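Local coordinates for cell division protein FtsZ 1 (PDB 1W5B), which probably assembles in a GTP-dependent manner into the contractile Z ring at the future division site and has GTPase activity, at residues 122-127 / 153-158; 161-166 / 191-196; 165-170 / 347-352. All coordinates share one frame; numbering follows the deposited sequence.

Contact 1 of 3, residues 122-127 / 153-158; sequences SDMVFI and LTVAVV
Two neighbouring strands of the parallel sheet in the Rossmann-like GTPase domain meet here, 124-127 and 153-158, the first and last elements of a beta-alpha-beta unit whose connecting helix is 135-149. Met-124 pairs with Leu-153, Val-125 with Thr-154, Phe-126 with Val-155 and Ile-127 with Ala-156, the strand axes running 18° apart. Five backbone hydrogen bonds pass to and fro in the parallel pattern. Val-125 is gripped through both its polar atoms: its N donates to Leu-153 O at 2.8 Å, and its O accepts from Val-155 N in the straightest bond of the set (174° at the hydrogen). Val-155 O likewise takes Ile-127 N at 2.7 Å and has Phe-126 CA close by, a CA-H...O contact of 3.1 Å.

On the face that also meets helix 236-243, Met-124 and Leu-153 run side by side. The methionine keeps CG anti to its own N (chi1 171°) and stays extended until chi3, where the bend carries CE over to Leu-153 CD2 and Val-155 CG2. Replacing it with an alanine would probably open a gap beside both residues, removing a neighbour from Leu-153 and leaving Val-155 CG2 less covered. Farther along, one face of the Phe-126 ring is covered by Val-155 CB, with CG1 of the valine nearest the ring at CD2.

The reverse face packs on helix 135-149, which Ile-127 reaches at Val-143 and Ala-144. Across the strands, Ile-127 CD1 ends 4.0 Å from Thr-154 CG2.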
loop_
_atom_site.group_PDB
_atom_site.type_symbol
_atom_site.label_atom_id
_atom_site.label_comp_id
_atom_site.label_asym_id
_atom_site.label_seq_id
_atom_site.Cartn_x
_atom_site.Cartn_y
_atom_site.Cartn_z
ATOM N N SER A 122 10.023 13.498 -4.325
ATOM C CA SER A 122 9.226 12.341 -4.706
ATOM C C SER A 122 8.032 12.731 -5.556
ATOM O O SER A 122 7.360 13.728 -5.286
ATOM C CB SER A 122 8.731 11.598 -3.460
ATOM O OG SER A 122 9.809 11.008 -2.757
ATOM N N ASP A 123 7.781 11.942 -6.594
ATOM C CA ASP A 123 6.641 12.174 -7.463
ATOM C C ASP A 123 5.465 11.442 -6.824
ATOM O O ASP A 123 4.311 11.840 -6.971
ATOM C CB ASP A 123 6.899 11.596 -8.857
ATOM C CG ASP A 123 8.073 12.252 -9.556
ATOM O OD1 ASP A 123 8.050 13.492 -9.712
ATOM O OD2 ASP A 123 9.012 11.529 -9.950
ATOM N N MET A 124 5.778 10.372 -6.097
ATOM C CA MET A 124 4.759 9.557 -5.448
ATOM C C MET A 124 5.272 8.977 -4.141
ATOM O O MET A 124 6.394 8.469 -4.068
ATOM C CB MET A 124 4.333 8.439 -6.399
ATOM C CG MET A 124 3.440 7.389 -5.802
ATOM S SD MET A 124 2.729 6.407 -7.118
ATOM C CE MET A 124 1.090 6.230 -6.512
ATOM N N VAL A 125 4.448 9.068 -3.106
ATOM C CA VAL A 125 4.823 8.565 -1.796
ATOM C C VAL A 125 3.825 7.555 -1.244
ATOM O O VAL A 125 2.631 7.844 -1.128
ATOM C CB VAL A 125 4.943 9.715 -0.781
ATOM C CG1 VAL A 125 5.381 9.171 0.578
ATOM C CG2 VAL A 125 5.928 10.749 -1.294
ATOM N N PHE A 126 4.322 6.370 -0.913
ATOM C CA PHE A 126 3.488 5.323 -0.335
ATOM C C PHE A 126 3.775 5.313 1.156
ATOM O O PHE A 126 4.928 5.205 1.571
ATOM C CB PHE A 126 3.826 3.946 -0.909
ATOM C CG PHE A 126 3.358 3.738 -2.315
ATOM C CD1 PHE A 126 4.048 4.303 -3.388
ATOM C CD2 PHE A 126 2.230 2.967 -2.572
ATOM C CE1 PHE A 126 3.616 4.102 -4.702
ATOM C CE2 PHE A 126 1.786 2.756 -3.879
ATOM C CZ PHE A 126 2.480 3.325 -4.948
ATOM N N ILE A 127 2.719 5.423 1.950
ATOM C CA ILE A 127 2.829 5.448 3.398
ATOM C C ILE A 127 2.202 4.170 3.930
ATOM O O ILE A 127 1.019 3.920 3.710
ATOM C CB ILE A 127 2.073 6.659 3.977
ATOM C CG1 ILE A 127 2.617 7.944 3.367
ATOM C CG2 ILE A 127 2.234 6.718 5.485
ATOM C CD1 ILE A 127 1.819 9.165 3.762
ATOM N N LEU A 153 2.089 12.481 -5.330
ATOM C CA LEU A 153 0.867 11.689 -5.342
ATOM C C LEU A 153 1.043 10.915 -4.038
ATOM O O LEU A 153 2.046 10.222 -3.856
ATOM C CB LEU A 153 0.855 10.737 -6.537
ATOM C CG LEU A 153 -0.320 9.751 -6.602
ATOM C CD1 LEU A 153 -1.633 10.514 -6.596
ATOM C CD2 LEU A 153 -0.210 8.893 -7.862
ATOM N N THR A 154 0.084 11.058 -3.133
ATOM C CA THR A 154 0.161 10.443 -1.812
ATOM C C THR A 154 -0.769 9.250 -1.591
ATOM O O THR A 154 -1.986 9.395 -1.580
ATOM C CB THR A 154 -0.120 11.511 -0.736
ATOM O OG1 THR A 154 0.808 12.595 -0.893
ATOM C CG2 THR A 154 0.017 10.926 0.647
ATOM N N VAL A 155 -0.179 8.078 -1.380
ATOM C CA VAL A 155 -0.952 6.862 -1.187
ATOM C C VAL A 155 -0.586 6.151 0.107
ATOM O O VAL A 155 0.588 6.010 0.441
ATOM C CB VAL A 155 -0.730 5.890 -2.360
ATOM C CG1 VAL A 155 -1.511 4.598 -2.139
ATOM C CG2 VAL A 155 -1.151 6.554 -3.671
ATOM N N ALA A 156 -1.600 5.709 0.836
ATOM C CA ALA A 156 -1.370 4.986 2.073
ATOM C C ALA A 156 -1.871 3.557 1.900
ATOM O O ALA A 156 -2.819 3.310 1.159
ATOM C CB ALA A 156 -2.104 5.666 3.240
ATOM N N VAL A 157 -1.204 2.624 2.566
ATOM C CA VAL A 157 -1.580 1.219 2.544
ATOM C C VAL A 157 -1.369 0.824 3.988
ATOM O O VAL A 157 -0.241 0.612 4.430
ATOM C CB VAL A 157 -0.658 0.364 1.638
ATOM C CG1 VAL A 157 -1.113 -1.094 1.675
ATOM C CG2 VAL A 157 -0.688 0.885 0.210
ATOM N N VAL A 158 -2.466 0.754 4.726
ATOM C CA VAL A 158 -2.413 0.440 6.134
ATOM C C VAL A 158 -3.329 -0.719 6.486
ATOM O O VAL A 158 -4.205 -1.103 5.698
ATOM C CB VAL A 158 -2.840 1.670 6.957
ATOM C CG1 VAL A 158 -1.993 2.857 6.560
ATOM C CG2 VAL A 158 -4.318 1.991 6.693
#

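Contact 2 of 3, residues 161-166 / 191-196; sequences PFVMEG and PNEKLF. With GTP (guanosine-5'-triphosphate), chain C.
The Phe-162 ring is laid flat against Asn-192: Asn-192 CB stands 3.6 Å from the ring centroid and only 5° off the ring normal, a CH-pi contact over the middle of the face. The asparagine amide is itself turned nearly level with the ring, the two planes differing by 24°. With CG anti to its carbonyl carbon, the phenylalanine swings its ring toward 191-196, so that CZ touches Leu-195 CD2 at 3.9 Å, the two side chains crossing at about a right angle. Phe-196 approaches through CE2, 3.6 Å from Phe-162 CD1, the two rings inclined obliquely to each other. Phe-208, in helix 207-227, adds an edge-to-face partner.

Beside this apolar cluster Glu-193 crosses Val-163 obliquely. Its chain leaves with CG anti to N and then bends at chi2 (62°), which brings OE1 within 2.9 Å of Val-163 N; the N-H comes from above the carboxylate plane. The same oxygen accepts from a water that also takes the N-H of Met-164, so two donors hold it. A second water joins the backbones, donating to Pro-161 O and accepting from Glu-193 N.

Glu-165 points to the nucleotide instead. GTP O3' donates to its OE1 at 2.6 Å and GTP O2' to its OE2 at 2.7 Å, one carboxylate oxygen for each ribose hydroxyl. OE2 accepts as well from Phe-162 N, on its anti side but well out of the carboxylate plane, a second-shell bond that probably helps fix the rotation of the carboxylate. This is the ribose-binding corner of the tubulin/FtsZ GTPase site, to which the loop after strand 153-160 contributes Glu-165.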
loop_
_atom_site.group_PDB
_atom_site.type_symbol
_atom_site.label_atom_id
_atom_site.label_comp_id
_atom_site.label_asym_id
_atom_site.label_seq_id
_atom_site.Cartn_x
_atom_site.Cartn_y
_atom_site.Cartn_z
ATOM N N PRO A 161 -6.270 -3.339 13.076
ATOM C CA PRO A 161 -5.915 -4.438 13.979
ATOM C C PRO A 161 -6.901 -5.600 14.062
ATOM O O PRO A 161 -8.063 -5.475 13.677
ATOM C CB PRO A 161 -5.749 -3.729 15.318
ATOM C CG PRO A 161 -6.821 -2.674 15.247
ATOM C CD PRO A 161 -6.656 -2.137 13.836
ATOM N N PHE A 162 -6.409 -6.731 14.565
ATOM C CA PHE A 162 -7.222 -7.929 14.750
ATOM C C PHE A 162 -8.131 -7.667 15.937
ATOM O O PHE A 162 -7.768 -6.921 16.842
ATOM C CB PHE A 162 -6.349 -9.127 15.100
ATOM C CG PHE A 162 -5.525 -9.647 13.968
ATOM C CD1 PHE A 162 -6.095 -10.458 12.989
ATOM C CD2 PHE A 162 -4.159 -9.401 13.923
ATOM C CE1 PHE A 162 -5.312 -11.027 11.989
ATOM C CE2 PHE A 162 -3.365 -9.962 12.927
ATOM C CZ PHE A 162 -3.943 -10.780 11.959
ATOM N N VAL A 163 -9.299 -8.294 15.941
ATOM C CA VAL A 163 -10.249 -8.125 17.033
ATOM C C VAL A 163 -9.585 -8.452 18.368
ATOM O O VAL A 163 -9.749 -7.732 19.347
ATOM C CB VAL A 163 -11.481 -9.043 16.833
ATOM C CG1 VAL A 163 -12.384 -8.988 18.048
ATOM C CG2 VAL A 163 -12.256 -8.606 15.595
ATOM N N MET A 164 -8.821 -9.535 18.392
ATOM C CA MET A 164 -8.134 -9.972 19.605
ATOM C C MET A 164 -7.200 -8.923 20.211
ATOM O O MET A 164 -6.625 -9.152 21.279
ATOM C CB MET A 164 -7.329 -11.238 19.318
ATOM C CG MET A 164 -6.286 -11.039 18.228
ATOM S SD MET A 164 -5.177 -12.432 18.013
ATOM C CE MET A 164 -3.616 -11.660 18.384
ATOM N N GLU A 165 -7.030 -7.787 19.544
ATOM C CA GLU A 165 -6.149 -6.748 20.073
ATOM C C GLU A 165 -6.868 -5.750 20.983
ATOM O O GLU A 165 -6.241 -4.851 21.540
ATOM C CB GLU A 165 -5.449 -5.999 18.930
ATOM C CG GLU A 165 -4.465 -6.858 18.136
ATOM C CD GLU A 165 -3.628 -6.051 17.153
ATOM O OE1 GLU A 165 -2.844 -5.197 17.607
ATOM O OE2 GLU A 165 -3.747 -6.270 15.929
ATOM N N GLY A 166 -8.181 -5.910 21.136
ATOM C CA GLY A 166 -8.937 -5.013 21.997
ATOM C C GLY A 166 -9.603 -3.848 21.286
ATOM O O GLY A 166 -9.177 -3.432 20.202
ATOM N N PRO A 191 -8.113 -4.959 6.367
ATOM C CA PRO A 191 -8.654 -5.408 7.663
ATOM C C PRO A 191 -8.018 -6.710 8.115
ATOM O O PRO A 191 -8.452 -7.778 7.686
ATOM C CB PRO A 191 -10.152 -5.605 7.383
ATOM C CG PRO A 191 -10.389 -4.943 6.043
ATOM C CD PRO A 191 -9.102 -5.155 5.298
ATOM N N ASN A 192 -7.013 -6.636 8.987
ATOM C CA ASN A 192 -6.330 -7.846 9.456
ATOM C C ASN A 192 -7.283 -8.952 9.920
ATOM O O ASN A 192 -7.038 -10.129 9.676
ATOM C CB ASN A 192 -5.355 -7.505 10.584
ATOM C CG ASN A 192 -3.975 -7.115 10.070
ATOM O OD1 ASN A 192 -3.138 -6.615 10.824
ATOM N ND2 ASN A 192 -3.732 -7.349 8.785
ATOM N N GLU A 193 -8.371 -8.570 10.576
ATOM C CA GLU A 193 -9.336 -9.543 11.073
ATOM C C GLU A 193 -9.880 -10.459 9.972
ATOM O O GLU A 193 -10.201 -11.620 10.228
ATOM C CB GLU A 193 -10.486 -8.816 11.772
ATOM C CG GLU A 193 -11.577 -9.725 12.337
ATOM C CD GLU A 193 -11.078 -10.684 13.411
ATOM O OE1 GLU A 193 -10.059 -10.380 14.078
ATOM O OE2 GLU A 193 -11.725 -11.738 13.600
ATOM N N LYS A 194 -9.972 -9.950 8.745
ATOM C CA LYS A 194 -10.486 -10.762 7.647
ATOM C C LYS A 194 -9.527 -11.886 7.280
ATOM O O LYS A 194 -9.907 -12.834 6.593
ATOM C CB LYS A 194 -10.767 -9.901 6.411
ATOM C CG LYS A 194 -11.677 -8.704 6.662
ATOM C CD LYS A 194 -13.032 -9.088 7.239
ATOM C CE LYS A 194 -13.877 -9.864 6.253
ATOM N NZ LYS A 194 -15.287 -9.968 6.729
ATOM N N LEU A 195 -8.283 -11.782 7.732
ATOM C CA LEU A 195 -7.292 -12.820 7.455
ATOM C C LEU A 195 -7.753 -14.176 8.020
ATOM O O LEU A 195 -7.334 -15.234 7.542
ATOM C CB LEU A 195 -5.941 -12.443 8.077
ATOM C CG LEU A 195 -4.850 -11.667 7.316
ATOM C CD1 LEU A 195 -5.297 -11.237 5.936
ATOM C CD2 LEU A 195 -4.448 -10.469 8.147
ATOM N N PHE A 196 -8.602 -14.145 9.047
ATOM C CA PHE A 196 -9.099 -15.380 9.641
ATOM C C PHE A 196 -10.147 -16.049 8.754
ATOM O O PHE A 196 -10.490 -17.212 8.958
ATOM C CB PHE A 196 -9.672 -15.120 11.034
ATOM C CG PHE A 196 -8.627 -15.015 12.103
ATOM C CD1 PHE A 196 -7.802 -16.097 12.391
ATOM C CD2 PHE A 196 -8.459 -13.835 12.819
ATOM C CE1 PHE A 196 -6.817 -16.005 13.382
ATOM C CE2 PHE A 196 -7.479 -13.730 13.812
ATOM C CZ PHE A 196 -6.657 -14.818 14.093
HETATM P PG GTP C . 3.919 2.419 19.472
HETATM O O1G GTP C . 2.783 2.680 20.478
HETATM O O2G GTP C . 4.714 1.141 19.833
HETATM O O3G GTP C . 4.929 3.579 19.467
HETATM O O3B GTP C . 3.204 2.320 17.977
HETATM P PB GTP C . 3.632 1.494 16.627
HETATM O O1B GTP C . 5.062 1.207 16.541
HETATM O O2B GTP C . 2.996 2.277 15.483
HETATM O O3A GTP C . 2.910 0.127 16.704
HETATM P PA GTP C . 3.101 -1.180 15.908
HETATM O O1A GTP C . 3.961 -2.127 16.674
HETATM O O2A GTP C . 3.445 -0.900 14.514
HETATM O "O5'" GTP C . 1.594 -1.772 16.071
HETATM C "C5'" GTP C . 0.465 -1.193 15.407
HETATM C "C4'" GTP C . -0.418 -2.298 14.862
HETATM O "O4'" GTP C . 0.321 -3.037 13.869
HETATM C "C3'" GTP C . -0.808 -3.329 15.929
HETATM O "O3'" GTP C . -2.013 -2.933 16.560
HETATM C "C2'" GTP C . -1.031 -4.599 15.103
HETATM O "O2'" GTP C . -2.318 -4.554 14.502
HETATM C "C1'" GTP C . -0.006 -4.422 13.968
HETATM N N9 GTP C . 1.231 -5.201 14.122
HETATM C C8 GTP C . 2.081 -5.222 15.232
HETATM N N7 GTP C . 3.238 -5.806 14.999
HETATM C C5 GTP C . 3.121 -6.268 13.703
HETATM C C6 GTP C . 4.037 -6.954 12.868
HETATM O O6 GTP C . 5.085 -7.497 13.200
HETATM N N1 GTP C . 3.532 -7.170 11.571
HETATM C C2 GTP C . 2.277 -6.773 11.128
HETATM N N2 GTP C . 1.901 -7.185 9.949
HETATM N N3 GTP C . 1.451 -6.047 11.858
HETATM C C4 GTP C . 1.926 -5.786 13.109
HETATM O O HOH W 1 -9.227 -5.832 11.253
HETATM O O HOH W 2 -8.587 -11.691 16.161
#

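Contact 3 of 3, residues 165-170 / 347-352; sequences EGKVRM and TDTGLK. With GTP (guanosine-5'-triphosphate), chain C.
Met-170 carries the close part of this contact, laying its side chain against the backbone of the 347-350 turn. Its CG is 3.5 Å from Thr-349 O and 3.8 Å from Asp-348 O, while SD lies 4.1 Å from Gly-350 CA. The torsions explain the fit: CG stands anti to the methionine's own N (chi1 -179°), directed at the turn, and bends at chi2 and chi3 fold the end back, where it meets Pro-161 and Leu-160 as well. At the backbone angles of Gly-350 (phi 135°) a CB would jam against the carbonyl oxygen of Thr-349.

No direct hydrogen bond joins the two segments, and the solvent side is correspondingly loose. One water bridges it, donating to Lys-167 O and to Asp-348 O. Lys-167 is extended and exposed, its NZ still 4.3 Å from Thr-349 OG1 and farther from the Asp-348 carboxylate, an approach of opposite charges without contact.

The turn is a type I beta turn linking the two strands of a small hairpin, 344-347 and 350-353, near the end of the modelled chain; the contact sets it against the first turn of helix 167-183, for which Gly-166 is the N-cap. Thr-347 OG1 braces the hairpin from within: it donates to Gly-350 O, accepts from Lys-352 NZ, and takes Thr-349 N in an ST turn. Gly-350 O is met from opposite faces of its plane by Thr-347 N and Thr-347 OG1.

Arg-169, on the same helical turn, serves the nucleotide. Its bent chain puts the guanidinium edge at the ribose, and NH1 donates to GTP O3' at 3.0 Å in a nearly straight bond (173°).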
loop_
_atom_site.group_PDB
_atom_site.type_symbol
_atom_site.label_atom_id
_atom_site.label_comp_id
_atom_site.label_asym_id
_atom_site.label_seq_id
_atom_site.Cartn_x
_atom_site.Cartn_y
_atom_site.Cartn_z
ATOM N N GLU A 165 -7.030 -7.787 19.544
ATOM C CA GLU A 165 -6.149 -6.748 20.073
ATOM C C GLU A 165 -6.868 -5.750 20.983
ATOM O O GLU A 165 -6.241 -4.851 21.540
ATOM C CB GLU A 165 -5.449 -5.999 18.930
ATOM C CG GLU A 165 -4.465 -6.858 18.136
ATOM C CD GLU A 165 -3.628 -6.051 17.153
ATOM O OE1 GLU A 165 -2.844 -5.197 17.607
ATOM O OE2 GLU A 165 -3.747 -6.270 15.929
ATOM N N GLY A 166 -8.181 -5.910 21.136
ATOM C CA GLY A 166 -8.937 -5.013 21.997
ATOM C C GLY A 166 -9.603 -3.848 21.286
ATOM O O GLY A 166 -9.177 -3.432 20.202
ATOM N N LYS A 167 -10.646 -3.305 21.908
ATOM C CA LYS A 167 -11.387 -2.190 21.329
ATOM C C LYS A 167 -10.645 -0.858 21.354
ATOM O O LYS A 167 -10.853 -0.013 20.482
ATOM C CB LYS A 167 -12.747 -2.038 22.018
ATOM C CG LYS A 167 -13.732 -3.143 21.664
ATOM C CD LYS A 167 -15.159 -2.723 21.961
ATOM C CE LYS A 167 -16.158 -3.715 21.383
ATOM N NZ LYS A 167 -17.565 -3.223 21.503
ATOM N N VAL A 168 -9.787 -0.661 22.348
ATOM C CA VAL A 168 -9.036 0.582 22.420
ATOM C C VAL A 168 -8.147 0.702 21.190
ATOM O O VAL A 168 -8.086 1.749 20.555
ATOM C CB VAL A 168 -8.152 0.642 23.682
ATOM C CG1 VAL A 168 -7.212 1.835 23.606
ATOM C CG2 VAL A 168 -9.024 0.763 24.922
ATOM N N ARG A 169 -7.467 -0.384 20.844
ATOM C CA ARG A 169 -6.574 -0.361 19.696
ATOM C C ARG A 169 -7.325 -0.116 18.385
ATOM O O ARG A 169 -6.819 0.567 17.495
ATOM C CB ARG A 169 -5.777 -1.666 19.638
ATOM C CG ARG A 169 -4.610 -1.643 18.680
ATOM C CD ARG A 169 -3.436 -2.422 19.250
ATOM N NE ARG A 169 -2.688 -1.655 20.241
ATOM C CZ ARG A 169 -1.444 -1.211 20.060
ATOM N NH1 ARG A 169 -0.802 -1.456 18.924
ATOM N NH2 ARG A 169 -0.838 -0.517 21.017
ATOM N N MET A 170 -8.537 -0.651 18.271
ATOM C CA MET A 170 -9.336 -0.464 17.065
ATOM C C MET A 170 -9.884 0.966 16.980
ATOM O O MET A 170 -9.959 1.550 15.899
ATOM C CB MET A 170 -10.486 -1.471 17.031
ATOM C CG MET A 170 -11.373 -1.370 15.799
ATOM S SD MET A 170 -10.562 -1.891 14.263
ATOM C CE MET A 170 -9.962 -0.351 13.642
ATOM N N THR A 347 -16.626 3.385 11.770
ATOM C CA THR A 347 -17.125 3.299 13.147
ATOM C C THR A 347 -15.936 3.039 14.075
ATOM O O THR A 347 -14.872 2.620 13.620
ATOM C CB THR A 347 -18.152 2.147 13.319
ATOM O OG1 THR A 347 -17.469 0.887 13.383
ATOM C CG2 THR A 347 -19.125 2.126 12.142
ATOM N N ASP A 348 -16.113 3.288 15.370
ATOM C CA ASP A 348 -15.033 3.076 16.333
ATOM C C ASP A 348 -14.690 1.604 16.510
ATOM O O ASP A 348 -13.702 1.264 17.149
ATOM C CB ASP A 348 -15.406 3.687 17.683
ATOM C CG ASP A 348 -16.878 3.549 17.996
ATOM O OD1 ASP A 348 -17.392 2.410 17.983
ATOM O OD2 ASP A 348 -17.523 4.585 18.257
ATOM N N THR A 349 -15.506 0.745 15.910
ATOM C CA THR A 349 -15.344 -0.696 15.982
ATOM C C THR A 349 -14.767 -1.279 14.685
ATOM O O THR A 349 -14.432 -2.462 14.611
ATOM C CB THR A 349 -16.715 -1.347 16.312
ATOM O OG1 THR A 349 -16.942 -1.274 17.728
ATOM C CG2 THR A 349 -16.776 -2.792 15.860
ATOM N N GLY A 350 -14.645 -0.447 13.659
ATOM C CA GLY A 350 -14.101 -0.936 12.407
ATOM C C GLY A 350 -14.899 -0.468 11.217
ATOM O O GLY A 350 -15.803 0.360 11.356
ATOM N N LEU A 351 -14.562 -0.991 10.045
ATOM C CA LEU A 351 -15.255 -0.626 8.817
ATOM C C LEU A 351 -16.511 -1.466 8.671
ATOM O O LEU A 351 -16.499 -2.674 8.926
ATOM C CB LEU A 351 -14.359 -0.856 7.598
ATOM C CG LEU A 351 -13.098 -0.005 7.441
ATOM C CD1 LEU A 351 -12.376 -0.436 6.175
ATOM C CD2 LEU A 351 -13.457 1.469 7.374
ATOM N N LYS A 352 -17.595 -0.825 8.253
ATOM C CA LYS A 352 -18.855 -1.522 8.065
ATOM C C LYS A 352 -19.442 -1.217 6.700
ATOM O O LYS A 352 -19.488 -0.065 6.265
ATOM C CB LYS A 352 -19.831 -1.144 9.180
ATOM C CG LYS A 352 -19.418 -1.742 10.518
ATOM C CD LYS A 352 -20.327 -1.326 11.657
ATOM C CE LYS A 352 -19.940 -2.051 12.937
ATOM N NZ LYS A 352 -18.498 -1.867 13.271
HETATM P PG GTP C . 3.919 2.419 19.472
HETATM O O1G GTP C . 2.783 2.680 20.478
HETATM O O2G GTP C . 4.714 1.141 19.833
HETATM O O3G GTP C . 4.929 3.579 19.467
HETATM O O3B GTP C . 3.204 2.320 17.977
HETATM P PB GTP C . 3.632 1.494 16.627
HETATM O O1B GTP C . 5.062 1.207 16.541
HETATM O O2B GTP C . 2.996 2.277 15.483
HETATM O O3A GTP C . 2.910 0.127 16.704
HETATM P PA GTP C . 3.101 -1.180 15.908
HETATM O O1A GTP C . 3.961 -2.127 16.674
HETATM O O2A GTP C . 3.445 -0.900 14.514
HETATM O "O5'" GTP C . 1.594 -1.772 16.071
HETATM C "C5'" GTP C . 0.465 -1.193 15.407
HETATM C "C4'" GTP C . -0.418 -2.298 14.862
HETATM O "O4'" GTP C . 0.321 -3.037 13.869
HETATM C "C3'" GTP C . -0.808 -3.329 15.929
HETATM O "O3'" GTP C . -2.013 -2.933 16.560
HETATM C "C2'" GTP C . -1.031 -4.599 15.103
HETATM O "O2'" GTP C . -2.318 -4.554 14.502
HETATM C "C1'" GTP C . -0.006 -4.422 13.968
HETATM N N9 GTP C . 1.231 -5.201 14.122
HETATM C C8 GTP C . 2.081 -5.222 15.232
HETATM N N7 GTP C . 3.238 -5.806 14.999
HETATM C C5 GTP C . 3.121 -6.268 13.703
HETATM C C6 GTP C . 4.037 -6.954 12.868
HETATM O O6 GTP C . 5.085 -7.497 13.200
HETATM N N1 GTP C . 3.532 -7.170 11.571
HETATM C C2 GTP C . 2.277 -6.773 11.128
HETATM N N2 GTP C . 1.901 -7.185 9.949
HETATM N N3 GTP C . 1.451 -6.047 11.858
HETATM C C4 GTP C . 1.926 -5.786 13.109
HETATM O O HOH W 3 -13.308 -0.358 19.214
#

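How the contacts relate
Contact 1 lies in the interior, about 8 Å from the centre of the chain, whereas contacts 2 and 3 sit together toward the periphery, their centres about 9 Å apart and each about 24 Å from that of contact 1. Strand 153-160 connects them: most of its length pairs in contact 1, its end leads into loop 161-166 of contact 2, and helix 167-183 of contact 3 follows. Contacts 2 and 3 share Glu-165 and Gly-166, meet where Pro-161 CD packs on Met-170 CE (3.8 Å), and both reach GTP. The parallel sheet thus carries the ribose-binding loop, while the late hairpin 344-353 returns to cover the adjoining helix.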